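Local coordinates for protein 2-keto-3-deoxygluconate kinase (PDB 2AFB) that probably phosphorylates 2-keto-3-deoxygluconate at the expense of ATP, as a carbohydrate kinase of the pfkB (ribokinase) family, at residues 264-269 and 292-297; 278-283 and 318-323; 212-217 and 242-247; 231-236 and 251-256. All blocks are in the same frame, centred on the assembly; numbering follows the deposited sequence.

Interaction 1. Residues 264-269 and 292-297; sequences WSVMVF and DSFAGA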
# COMPACT_ATOMS: atom_id res chain seq x y z
N TRP A 264 -32.71 -1.94 -0.73
CA TRP A 264 -32.66 -2.99 -1.76
C TRP A 264 -33.61 -4.12 -1.42
O TRP A 264 -33.62 -4.63 -0.28
CB TRP A 264 -31.22 -3.51 -1.86
CG TRP A 264 -30.96 -4.66 -2.76
CD1 TRP A 264 -30.91 -6.01 -2.39
CD2 TRP A 264 -30.73 -4.63 -4.18
NE1 TRP A 264 -30.65 -6.78 -3.52
CE2 TRP A 264 -30.53 -5.96 -4.62
CE3 TRP A 264 -30.64 -3.60 -5.13
CZ2 TRP A 264 -30.26 -6.27 -5.97
CZ3 TRP A 264 -30.36 -3.92 -6.44
CH2 TRP A 264 -30.18 -5.24 -6.84
N SER A 265 -34.35 -4.54 -2.44
CA SER A 265 -35.29 -5.66 -2.32
C SER A 265 -35.54 -6.19 -3.71
O SER A 265 -35.14 -5.57 -4.70
CB SER A 265 -36.60 -5.23 -1.67
OG SER A 265 -37.31 -4.37 -2.53
N VAL A 266 -36.18 -7.35 -3.79
CA VAL A 266 -36.48 -7.96 -5.11
C VAL A 266 -37.85 -8.55 -5.14
O VAL A 266 -38.49 -8.68 -4.08
CB VAL A 266 -35.46 -9.08 -5.51
CG1 VAL A 266 -34.03 -8.52 -5.43
CG2 VAL A 266 -35.66 -10.39 -4.61
N MSE A 267 -38.31 -8.84 -6.36
CA MSE A 267 -39.54 -9.54 -6.53
C MSE A 267 -39.31 -10.71 -7.45
O MSE A 267 -38.67 -10.57 -8.48
CB MSE A 267 -40.60 -8.65 -7.13
CG MSE A 267 -41.96 -9.33 -7.24
SE MSE A 267 -43.06 -8.57 -8.74
CE MSE A 267 -41.87 -9.03 -10.25
N VAL A 268 -39.90 -11.84 -7.11
CA VAL A 268 -39.93 -12.98 -8.02
C VAL A 268 -41.36 -13.22 -8.35
O VAL A 268 -42.18 -13.40 -7.46
CB VAL A 268 -39.26 -14.21 -7.38
CG1 VAL A 268 -39.59 -15.49 -8.13
CG2 VAL A 268 -37.75 -13.99 -7.31
N PHE A 269 -41.67 -13.27 -9.64
CA PHE A 269 -43.05 -13.55 -10.08
C PHE A 269 -43.09 -14.88 -10.82
O PHE A 269 -42.44 -15.04 -11.84
CB PHE A 269 -43.55 -12.43 -11.00
CG PHE A 269 -44.99 -12.58 -11.47
CD1 PHE A 269 -45.30 -13.29 -12.61
CD2 PHE A 269 -46.02 -11.96 -10.77
CE1 PHE A 269 -46.63 -13.38 -13.06
CE2 PHE A 269 -47.34 -12.05 -11.19
CZ PHE A 269 -47.65 -12.80 -12.33
N ASP A 292 -26.02 -8.73 -10.79
CA ASP A 292 -25.59 -10.01 -11.36
C ASP A 292 -25.68 -11.11 -10.35
O ASP A 292 -25.96 -12.22 -10.72
CB ASP A 292 -24.19 -9.94 -11.99
CG ASP A 292 -24.04 -8.70 -12.90
OD1 ASP A 292 -24.94 -8.50 -13.76
OD2 ASP A 292 -23.05 -7.95 -12.74
N SER A 293 -25.41 -10.83 -9.08
CA SER A 293 -25.57 -11.79 -8.05
C SER A 293 -27.06 -12.12 -7.83
O SER A 293 -27.39 -13.26 -7.53
CB SER A 293 -24.87 -11.33 -6.77
OG SER A 293 -25.52 -10.21 -6.21
N PHE A 294 -27.94 -11.13 -7.96
CA PHE A 294 -29.39 -11.41 -7.96
C PHE A 294 -29.70 -12.49 -9.00
O PHE A 294 -30.31 -13.47 -8.71
CB PHE A 294 -30.23 -10.16 -8.21
CG PHE A 294 -31.71 -10.46 -8.44
CD1 PHE A 294 -32.48 -10.97 -7.44
CD2 PHE A 294 -32.29 -10.26 -9.68
CE1 PHE A 294 -33.84 -11.32 -7.66
CE2 PHE A 294 -33.63 -10.57 -9.92
CZ PHE A 294 -34.41 -11.10 -8.89
N ALA A 295 -29.28 -12.23 -10.23
CA ALA A 295 -29.48 -13.13 -11.36
C ALA A 295 -28.92 -14.53 -11.12
O ALA A 295 -29.60 -15.52 -11.41
CB ALA A 295 -28.84 -12.55 -12.63
N GLY A 296 -27.69 -14.57 -10.63
CA GLY A 296 -27.02 -15.79 -10.16
C GLY A 296 -27.83 -16.54 -9.15
O GLY A 296 -28.09 -17.77 -9.25
N ALA A 297 -28.28 -15.81 -8.16
CA ALA A 297 -29.05 -16.45 -7.10
C ALA A 297 -30.42 -16.94 -7.61
O ALA A 297 -30.95 -18.02 -7.21
CB ALA A 297 -29.21 -15.48 -5.94

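Interaction 2. Residues 278-283 and 318-323; sequences NRYEIH and ASCLKH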
# COMPACT_ATOMS: atom_id res chain seq x y z
N ASN A 278 -37.64 -9.40 1.80
CA ASN A 278 -37.28 -8.37 2.73
C ASN A 278 -36.50 -7.24 2.02
O ASN A 278 -35.80 -7.46 1.03
CB ASN A 278 -36.44 -9.01 3.82
CG ASN A 278 -36.26 -8.10 5.00
OD1 ASN A 278 -37.22 -7.76 5.69
ND2 ASN A 278 -35.01 -7.65 5.22
N ARG A 279 -36.66 -6.04 2.54
CA ARG A 279 -36.03 -4.84 2.07
C ARG A 279 -34.89 -4.45 3.01
O ARG A 279 -35.08 -4.30 4.19
CB ARG A 279 -37.06 -3.72 2.03
CG ARG A 279 -36.56 -2.42 1.38
CD ARG A 279 -37.76 -1.52 1.05
NE ARG A 279 -37.47 -0.09 1.02
CZ ARG A 279 -37.47 0.72 2.09
NH1 ARG A 279 -37.66 0.27 3.34
NH2 ARG A 279 -37.22 2.02 1.90
N TYR A 280 -33.71 -4.25 2.46
CA TYR A 280 -32.52 -4.04 3.28
C TYR A 280 -32.04 -2.60 3.11
O TYR A 280 -32.07 -2.04 2.02
CB TYR A 280 -31.41 -4.99 2.84
CG TYR A 280 -31.74 -6.46 2.99
CD1 TYR A 280 -31.49 -7.12 4.19
CD2 TYR A 280 -32.27 -7.19 1.93
CE1 TYR A 280 -31.78 -8.49 4.35
CE2 TYR A 280 -32.54 -8.55 2.07
CZ TYR A 280 -32.31 -9.18 3.29
OH TYR A 280 -32.59 -10.48 3.46
N GLU A 281 -31.54 -2.02 4.18
CA GLU A 281 -30.87 -0.74 4.06
C GLU A 281 -29.37 -1.03 4.08
O GLU A 281 -28.89 -1.64 5.00
CB GLU A 281 -31.29 0.16 5.22
CG GLU A 281 -30.65 1.54 5.16
CD GLU A 281 -30.95 2.35 6.37
OE1 GLU A 281 -32.13 2.65 6.57
OE2 GLU A 281 -30.00 2.67 7.13
N ILE A 282 -28.65 -0.64 3.05
CA ILE A 282 -27.28 -1.11 2.89
C ILE A 282 -26.35 0.09 2.91
O ILE A 282 -26.57 1.04 2.16
CB ILE A 282 -27.13 -1.82 1.51
CG1 ILE A 282 -28.19 -2.93 1.38
CG2 ILE A 282 -25.70 -2.34 1.32
CD1 ILE A 282 -28.16 -3.64 0.04
N HIS A 283 -25.34 0.06 3.78
CA HIS A 283 -24.15 0.91 3.62
C HIS A 283 -23.22 0.15 2.69
O HIS A 283 -22.67 -0.91 3.05
CB HIS A 283 -23.42 1.20 4.93
CG HIS A 283 -24.07 2.24 5.78
ND1 HIS A 283 -25.32 2.09 6.34
CD2 HIS A 283 -23.60 3.44 6.21
CE1 HIS A 283 -25.59 3.15 7.08
NE2 HIS A 283 -24.56 3.99 7.02
N ALA A 318 -28.51 -12.55 -1.10
CA ALA A 318 -27.24 -12.71 -1.84
C ALA A 318 -26.77 -11.45 -2.51
O ALA A 318 -25.60 -11.13 -2.45
CB ALA A 318 -27.36 -13.82 -2.90
N SER A 319 -27.69 -10.76 -3.13
CA SER A 319 -27.41 -9.56 -3.85
C SER A 319 -27.23 -8.38 -2.89
O SER A 319 -26.39 -7.55 -3.13
CB SER A 319 -28.46 -9.30 -4.95
OG SER A 319 -29.76 -9.16 -4.43
N CYS A 320 -27.95 -8.35 -1.78
CA CYS A 320 -27.61 -7.46 -0.67
C CYS A 320 -26.15 -7.63 -0.21
O CYS A 320 -25.40 -6.66 -0.08
CB CYS A 320 -28.55 -7.69 0.52
SG CYS A 320 -28.09 -6.79 2.05
N LEU A 321 -25.77 -8.86 0.06
CA LEU A 321 -24.41 -9.17 0.51
C LEU A 321 -23.34 -8.77 -0.51
O LEU A 321 -22.28 -8.27 -0.12
CB LEU A 321 -24.26 -10.63 0.92
CG LEU A 321 -24.98 -11.04 2.22
CD1 LEU A 321 -25.12 -12.54 2.33
CD2 LEU A 321 -24.25 -10.53 3.46
N LYS A 322 -23.60 -8.95 -1.79
CA LYS A 322 -22.63 -8.51 -2.79
C LYS A 322 -22.26 -7.03 -2.56
O LYS A 322 -21.11 -6.67 -2.69
CB LYS A 322 -23.16 -8.72 -4.24
CG LYS A 322 -22.24 -8.21 -5.37
CD LYS A 322 -20.79 -8.67 -5.24
CE LYS A 322 -19.76 -7.74 -5.89
NZ LYS A 322 -19.52 -6.37 -5.30
N HIS A 323 -23.22 -6.20 -2.15
CA HIS A 323 -22.97 -4.76 -1.97
C HIS A 323 -21.83 -4.53 -0.95
O HIS A 323 -21.27 -3.42 -0.90
CB HIS A 323 -24.18 -4.03 -1.45
CG HIS A 323 -25.27 -3.78 -2.46
ND1 HIS A 323 -26.19 -4.74 -2.83
CD2 HIS A 323 -25.65 -2.64 -3.08
CE1 HIS A 323 -27.08 -4.21 -3.65
NE2 HIS A 323 -26.75 -2.94 -3.84

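Interaction 3. Residues 212-217 and 242-247; sequences KVLGIS and RKYNFK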
# COMPACT_ATOMS: atom_id res chain seq x y z
N LYS A 212 -37.80 0.41 -21.38
CA LYS A 212 -36.93 0.71 -22.52
C LYS A 212 -36.84 -0.41 -23.52
O LYS A 212 -36.99 -0.19 -24.72
CB LYS A 212 -35.50 1.04 -22.07
CG LYS A 212 -35.32 2.39 -21.37
CD LYS A 212 -35.64 3.57 -22.29
CE LYS A 212 -35.12 4.92 -21.71
NZ LYS A 212 -35.99 6.04 -22.18
N VAL A 213 -36.54 -1.62 -23.05
CA VAL A 213 -36.26 -2.71 -23.96
C VAL A 213 -37.52 -3.40 -24.45
O VAL A 213 -37.54 -3.94 -25.54
CB VAL A 213 -35.33 -3.76 -23.32
CG1 VAL A 213 -35.08 -4.92 -24.29
CG2 VAL A 213 -34.03 -3.12 -22.91
N LEU A 214 -38.55 -3.45 -23.63
CA LEU A 214 -39.75 -4.16 -23.98
C LEU A 214 -40.89 -3.22 -24.31
O LEU A 214 -41.90 -3.65 -24.85
CB LEU A 214 -40.15 -5.12 -22.86
CG LEU A 214 -39.22 -6.30 -22.56
CD1 LEU A 214 -39.92 -7.27 -21.59
CD2 LEU A 214 -38.75 -7.04 -23.80
N GLY A 215 -40.73 -1.93 -24.01
CA GLY A 215 -41.80 -0.96 -24.23
C GLY A 215 -43.01 -1.16 -23.34
O GLY A 215 -44.11 -0.76 -23.70
N ILE A 216 -42.83 -1.77 -22.18
CA ILE A 216 -43.96 -1.96 -21.29
C ILE A 216 -43.78 -1.14 -20.02
O ILE A 216 -42.69 -1.06 -19.46
CB ILE A 216 -44.13 -3.43 -20.92
CG1 ILE A 216 -44.48 -4.23 -22.18
CG2 ILE A 216 -45.24 -3.57 -19.87
CD1 ILE A 216 -44.53 -5.76 -21.99
N SER A 217 -44.89 -0.57 -19.55
CA SER A 217 -44.88 0.37 -18.42
C SER A 217 -46.22 0.42 -17.66
O SER A 217 -47.27 0.06 -18.22
CB SER A 217 -44.56 1.77 -18.92
OG SER A 217 -44.39 2.65 -17.82
N ARG A 242 -47.74 -12.37 -19.83
CA ARG A 242 -48.78 -12.61 -20.83
C ARG A 242 -48.34 -12.43 -22.27
O ARG A 242 -48.86 -13.13 -23.19
CB ARG A 242 -49.97 -11.68 -20.60
CG ARG A 242 -50.90 -12.13 -19.50
N LYS A 243 -47.43 -11.47 -22.49
CA LYS A 243 -46.87 -11.21 -23.81
C LYS A 243 -45.84 -12.28 -24.19
O LYS A 243 -45.87 -12.74 -25.31
CB LYS A 243 -46.27 -9.80 -23.94
N TYR A 244 -44.96 -12.69 -23.27
CA TYR A 244 -43.81 -13.51 -23.66
C TYR A 244 -43.78 -14.90 -23.08
O TYR A 244 -42.88 -15.68 -23.42
CB TYR A 244 -42.49 -12.78 -23.34
CG TYR A 244 -42.39 -11.47 -24.08
CD1 TYR A 244 -42.07 -11.44 -25.43
CD2 TYR A 244 -42.65 -10.25 -23.45
CE1 TYR A 244 -41.98 -10.25 -26.13
CE2 TYR A 244 -42.57 -9.05 -24.15
CZ TYR A 244 -42.24 -9.06 -25.50
OH TYR A 244 -42.16 -7.92 -26.23
N ASN A 245 -44.75 -15.20 -22.22
CA ASN A 245 -44.93 -16.52 -21.61
C ASN A 245 -43.75 -17.02 -20.73
O ASN A 245 -43.48 -18.22 -20.66
CB ASN A 245 -45.36 -17.52 -22.68
CG ASN A 245 -46.63 -17.07 -23.41
OD1 ASN A 245 -47.67 -16.83 -22.77
ND2 ASN A 245 -46.54 -16.91 -24.73
N PHE A 246 -43.10 -16.07 -20.05
CA PHE A 246 -41.94 -16.38 -19.20
C PHE A 246 -42.37 -17.27 -18.04
O PHE A 246 -43.43 -17.05 -17.47
CB PHE A 246 -41.34 -15.10 -18.61
CG PHE A 246 -40.80 -14.14 -19.63
CD1 PHE A 246 -39.83 -14.55 -20.55
CD2 PHE A 246 -41.21 -12.83 -19.64
CE1 PHE A 246 -39.32 -13.67 -21.47
CE2 PHE A 246 -40.68 -11.93 -20.57
CZ PHE A 246 -39.75 -12.36 -21.48
N LYS A 247 -41.55 -18.25 -17.70
CA LYS A 247 -41.81 -19.11 -16.54
C LYS A 247 -41.61 -18.29 -15.25
O LYS A 247 -42.26 -18.53 -14.24
CB LYS A 247 -40.84 -20.31 -16.58
CG LYS A 247 -41.02 -21.30 -15.46
O HOH W 1 -43.33 -5.77 -25.17

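Interaction 4. Residues 231-236 and 251-256; sequences EAYAKI and ITLRES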
# COMPACT_ATOMS: atom_id res chain seq x y z
N GLU A 231 -48.35 -3.59 -5.89
CA GLU A 231 -49.41 -3.91 -6.86
C GLU A 231 -48.96 -3.57 -8.30
O GLU A 231 -49.22 -4.32 -9.26
CB GLU A 231 -50.76 -3.25 -6.50
CG GLU A 231 -51.88 -4.19 -5.97
N ALA A 232 -48.27 -2.45 -8.44
CA ALA A 232 -47.81 -1.98 -9.76
C ALA A 232 -46.75 -2.92 -10.34
O ALA A 232 -46.84 -3.30 -11.50
CB ALA A 232 -47.28 -0.55 -9.68
N TYR A 233 -45.78 -3.31 -9.51
CA TYR A 233 -44.74 -4.24 -9.94
C TYR A 233 -45.31 -5.61 -10.26
O TYR A 233 -44.87 -6.26 -11.20
CB TYR A 233 -43.60 -4.35 -8.89
CG TYR A 233 -42.53 -3.27 -9.05
CD1 TYR A 233 -41.50 -3.41 -9.98
CD2 TYR A 233 -42.55 -2.10 -8.27
CE1 TYR A 233 -40.54 -2.43 -10.12
CE2 TYR A 233 -41.59 -1.12 -8.43
CZ TYR A 233 -40.59 -1.30 -9.35
OH TYR A 233 -39.64 -0.33 -9.48
N ALA A 234 -46.31 -6.03 -9.50
CA ALA A 234 -47.01 -7.27 -9.80
C ALA A 234 -47.70 -7.21 -11.15
O ALA A 234 -47.62 -8.16 -11.92
CB ALA A 234 -48.01 -7.60 -8.72
N LYS A 235 -48.35 -6.08 -11.43
CA LYS A 235 -49.04 -5.84 -12.71
C LYS A 235 -48.08 -5.82 -13.93
O LYS A 235 -48.38 -6.39 -14.99
CB LYS A 235 -49.84 -4.53 -12.61
CG LYS A 235 -50.70 -4.12 -13.80
CD LYS A 235 -51.65 -2.97 -13.33
CE LYS A 235 -52.06 -2.00 -14.47
NZ LYS A 235 -53.13 -2.53 -15.31
N ILE A 236 -46.93 -5.17 -13.78
CA ILE A 236 -45.93 -5.15 -14.85
C ILE A 236 -45.49 -6.59 -15.18
O ILE A 236 -45.34 -6.96 -16.34
CB ILE A 236 -44.73 -4.29 -14.48
CG2 ILE A 236 -43.71 -4.24 -15.58
N ILE A 251 -37.29 -9.20 -10.62
CA ILE A 251 -37.14 -7.77 -10.78
C ILE A 251 -36.51 -7.18 -9.55
O ILE A 251 -36.95 -7.46 -8.42
CB ILE A 251 -38.50 -7.04 -11.01
CG1 ILE A 251 -39.08 -7.35 -12.38
CG2 ILE A 251 -38.34 -5.55 -10.91
CD1 ILE A 251 -40.54 -6.97 -12.51
N THR A 252 -35.49 -6.35 -9.77
CA THR A 252 -34.73 -5.73 -8.69
C THR A 252 -35.35 -4.37 -8.38
O THR A 252 -35.84 -3.69 -9.25
CB THR A 252 -33.26 -5.56 -9.04
OG1 THR A 252 -33.13 -4.84 -10.28
CG2 THR A 252 -32.56 -6.88 -9.18
N LEU A 253 -35.28 -3.99 -7.11
CA LEU A 253 -35.88 -2.75 -6.63
C LEU A 253 -34.86 -1.94 -5.74
O LEU A 253 -34.78 -2.11 -4.53
CB LEU A 253 -37.15 -3.09 -5.89
CG LEU A 253 -38.10 -4.20 -6.48
CD1 LEU A 253 -39.01 -4.84 -5.42
CD2 LEU A 253 -38.96 -3.62 -7.55
N ARG A 254 -34.12 -1.06 -6.39
CA ARG A 254 -33.12 -0.22 -5.75
C ARG A 254 -33.70 1.13 -5.47
O ARG A 254 -34.27 1.75 -6.37
CB ARG A 254 -31.95 -0.01 -6.69
CG ARG A 254 -30.81 0.72 -6.05
CD ARG A 254 -29.64 0.91 -7.02
NE ARG A 254 -28.89 -0.32 -7.34
CZ ARG A 254 -28.07 -1.01 -6.52
NH1 ARG A 254 -27.88 -0.66 -5.23
NH2 ARG A 254 -27.43 -2.08 -6.99
N GLU A 255 -33.53 1.62 -4.24
CA GLU A 255 -33.89 3.00 -3.91
C GLU A 255 -32.61 3.72 -3.56
O GLU A 255 -32.04 3.49 -2.50
CB GLU A 255 -34.88 3.05 -2.76
CG GLU A 255 -35.99 2.02 -2.85
CD GLU A 255 -36.80 1.89 -1.56
OE1 GLU A 255 -36.94 2.93 -0.85
OE2 GLU A 255 -37.29 0.75 -1.29
N SER A 256 -32.16 4.58 -4.47
CA SER A 256 -30.81 5.13 -4.41
C SER A 256 -30.75 6.44 -3.60
O SER A 256 -30.63 7.52 -4.16
CB SER A 256 -30.24 5.30 -5.83
OG SER A 256 -28.83 5.08 -5.83
O HOH W 2 -37.03 -1.63 -10.66

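Interaction 1. Residues 264-269 and 292-297
Val266 and Phe294 make the tight part of this strand-to-helix contact. CB of Val266 lies 3.5 Å from CE1 of Phe294, and Val266 CG1 is equally close to Phe294 CD1 (3.5 Å), so the valine meets one side of the ring, CD1 to CE1, along an oblique line. Val266 CG2 adds a slightly longer touch, 3.7 Å to Phe294 CE1. With its CG opposite the backbone N (chi1 170°), Phe294 sends its ring out from helix 290-304 toward the strand, spanning an axis separation of 11.2 Å. The two side chains lie alongside and run in opposing senses.

Packing is looser at the periphery. Trp264 brings CZ2, an edge atom of the indole, only to within 4.5 Å of Phe294 CB, while the carbonyl O of Met267, a selenomethionine, stands 4.3 Å from Phe294 CZ. Neither margin faces solvent, since every touching residue is buried: Phe294 also packs on Thr252 and Ala315, and Trp264 NE1 is hydrogen-bonded to Ser319 OG. This is the layering of a ribokinase-type sheet against a covering helix. With no hydrogen bond between the segments, their contact depends on apolar shape-fitting, and the indole N-H finds its acceptor on a second helix.

Interaction 2. Residues 278-283 and 318-323
Ile282 reaches from the edge strand 273-283 into the angle between Cys320 and His323. At its CB the chain branches. CG2 meets the base of the histidine, 3.6 Å from His323 CB. CG1, opposite the carbonyl carbon (chi1 -54°), leads the other way and passes 3.9 Å from Cys320 SG. The extended chain then places CD1 between two partners: it is 3.7 Å from Cys320 SG and sits over one face of the imidazole, 3.8 Å from the centroid of the His323 ring and 15° off its normal, a CH-pi contact. Overall the isoleucine and histidine side chains cross at about a right angle.

The same sulfur also lies over one face of the Tyr280 ring, Cys320 SG being 4.2 Å from the Tyr280 ring centroid, a sulfur-aromatic contact. The tyrosine's opposite face carries Asn278 ND2, toward the rim. The imidazole is fixed by its own segment: His323 ND1 donates to Ser319 O at 2.8 Å, with the donor tilted from the carbonyl plane. Its NE2 pairs with Arg254 NH1, and Trp264 meets the ring edge-to-face.

Next to Ile282, His283 turns away and binds a nickel ion together with His283 of the second and third subunits, so the contact backs an assembly interface. Because ND1 is the donor to a carbonyl and NE2 faces an arginine N-H, a neutral imidazole is probable, consistent with an apolar methyl over its face.

Interaction 3. Residues 212-217 and 242-247
Leu214, near the C-terminal end of helix 207-214, meets Tyr244, which closes helix 230-244. The direct shell is thin: Leu214 CD1 comes to 4.1 Å from Tyr244 CE2, on an oblique line to the ring, and Ile216 CD1 approaches the same CE2 from the ring edge, near its plane, at 4.4 Å. One corner of the phenol thus serves both aliphatic tips.

A water completes this shell. It donates to Leu214 O at 2.6 Å and is hydrogen-bonded to Tyr244 OH at 2.7 Å, so the phenol is tethered through solvent to a carbonyl near the helix end.

Further out, the backbone turns set the positions. Gly215, the first residue to leave the helix, has a positive phi of 67°, and this turn brings Ile216 round to the same side as Leu214. Asn245 likewise leaves its helix with positive phi (61°), and Phe246 then folds back under the tyrosine, with Tyr244 CB lying 3.3 Å above the Phe246 ring plane, toward its rim. Beyond the two segments, Leu214 and Ile216 both rest on Val240 of helix 230-244, while Tyr244 leans on Ile194 and Met197.

The contact therefore joins two helix C-terminal ends of the alpha/beta layer through apolar edges and one bridging water. Its spacing suggests modest van der Waals grip, with the directional part supplied by the water between carbonyl and hydroxyl.

Interaction 4. Residues 231-236 and 251-256
Leu253 and Tyr233 are brought together by the leucine's two torsions. Its CG lies opposite the carbonyl carbon but is pulled in from the usual staggered value (chi1 -41°), and this together with chi2 (157°) places CD2 over the tyrosine ring, which reaches down from the helix. CD2 of Leu253 ends over one ring face, 3.4 Å from the Tyr233 centroid and 17° off the normal. This is a CH-pi contact off-centre toward the rim; the nearest pair, Leu253 CD2 to Tyr233 CE1 at 3.2 Å, is unusually short, so the exact closeness of this methyl to the ring is doubtful. Ile251, two residues back, adds CG2 at 3.9 Å from the same CE1 of Tyr233.

The strand 202-205, helices 207-214 and 230-244, and strand 248-255 form a beta-alpha-beta crossover between parallel neighbours of the ribokinase-type sheet, and this contact packs its last helix on its last strand. Ile251 and Leu253 point to that helix, whereas Thr252 touches Phe294 and Arg254 touches Ala290, so helix 290-304 covers the other face.

The phenol tip is held through solvent: a water donates to Thr252 O at 2.8 Å and meets Tyr233 OH at 3.1 Å, linking the hydroxyl to the strand backbone.

Overall arrangement
From the N terminus, the chain first opens interaction 3 at 212-217 and then interaction 4 at 231-236; 242-247 closes the former and 251-256 the latter, so the two loops cross while sharing helix 230-244. Afterwards, in series, interaction 1 opens at 264-269 and interaction 2 at 278-283, closing at 292-297 and 318-323; these loops cross as well. The sheet couples the pairs: strand 261-270 lies between 248-255 and 273-283, hydrogen-bonded to both. A salt bridge from Arg279 to Glu255 also joins interactions 2 and 4. Interactions 1, 2 and 4 tie the sheet to helices on both faces, while interaction 3 joins two helix ends.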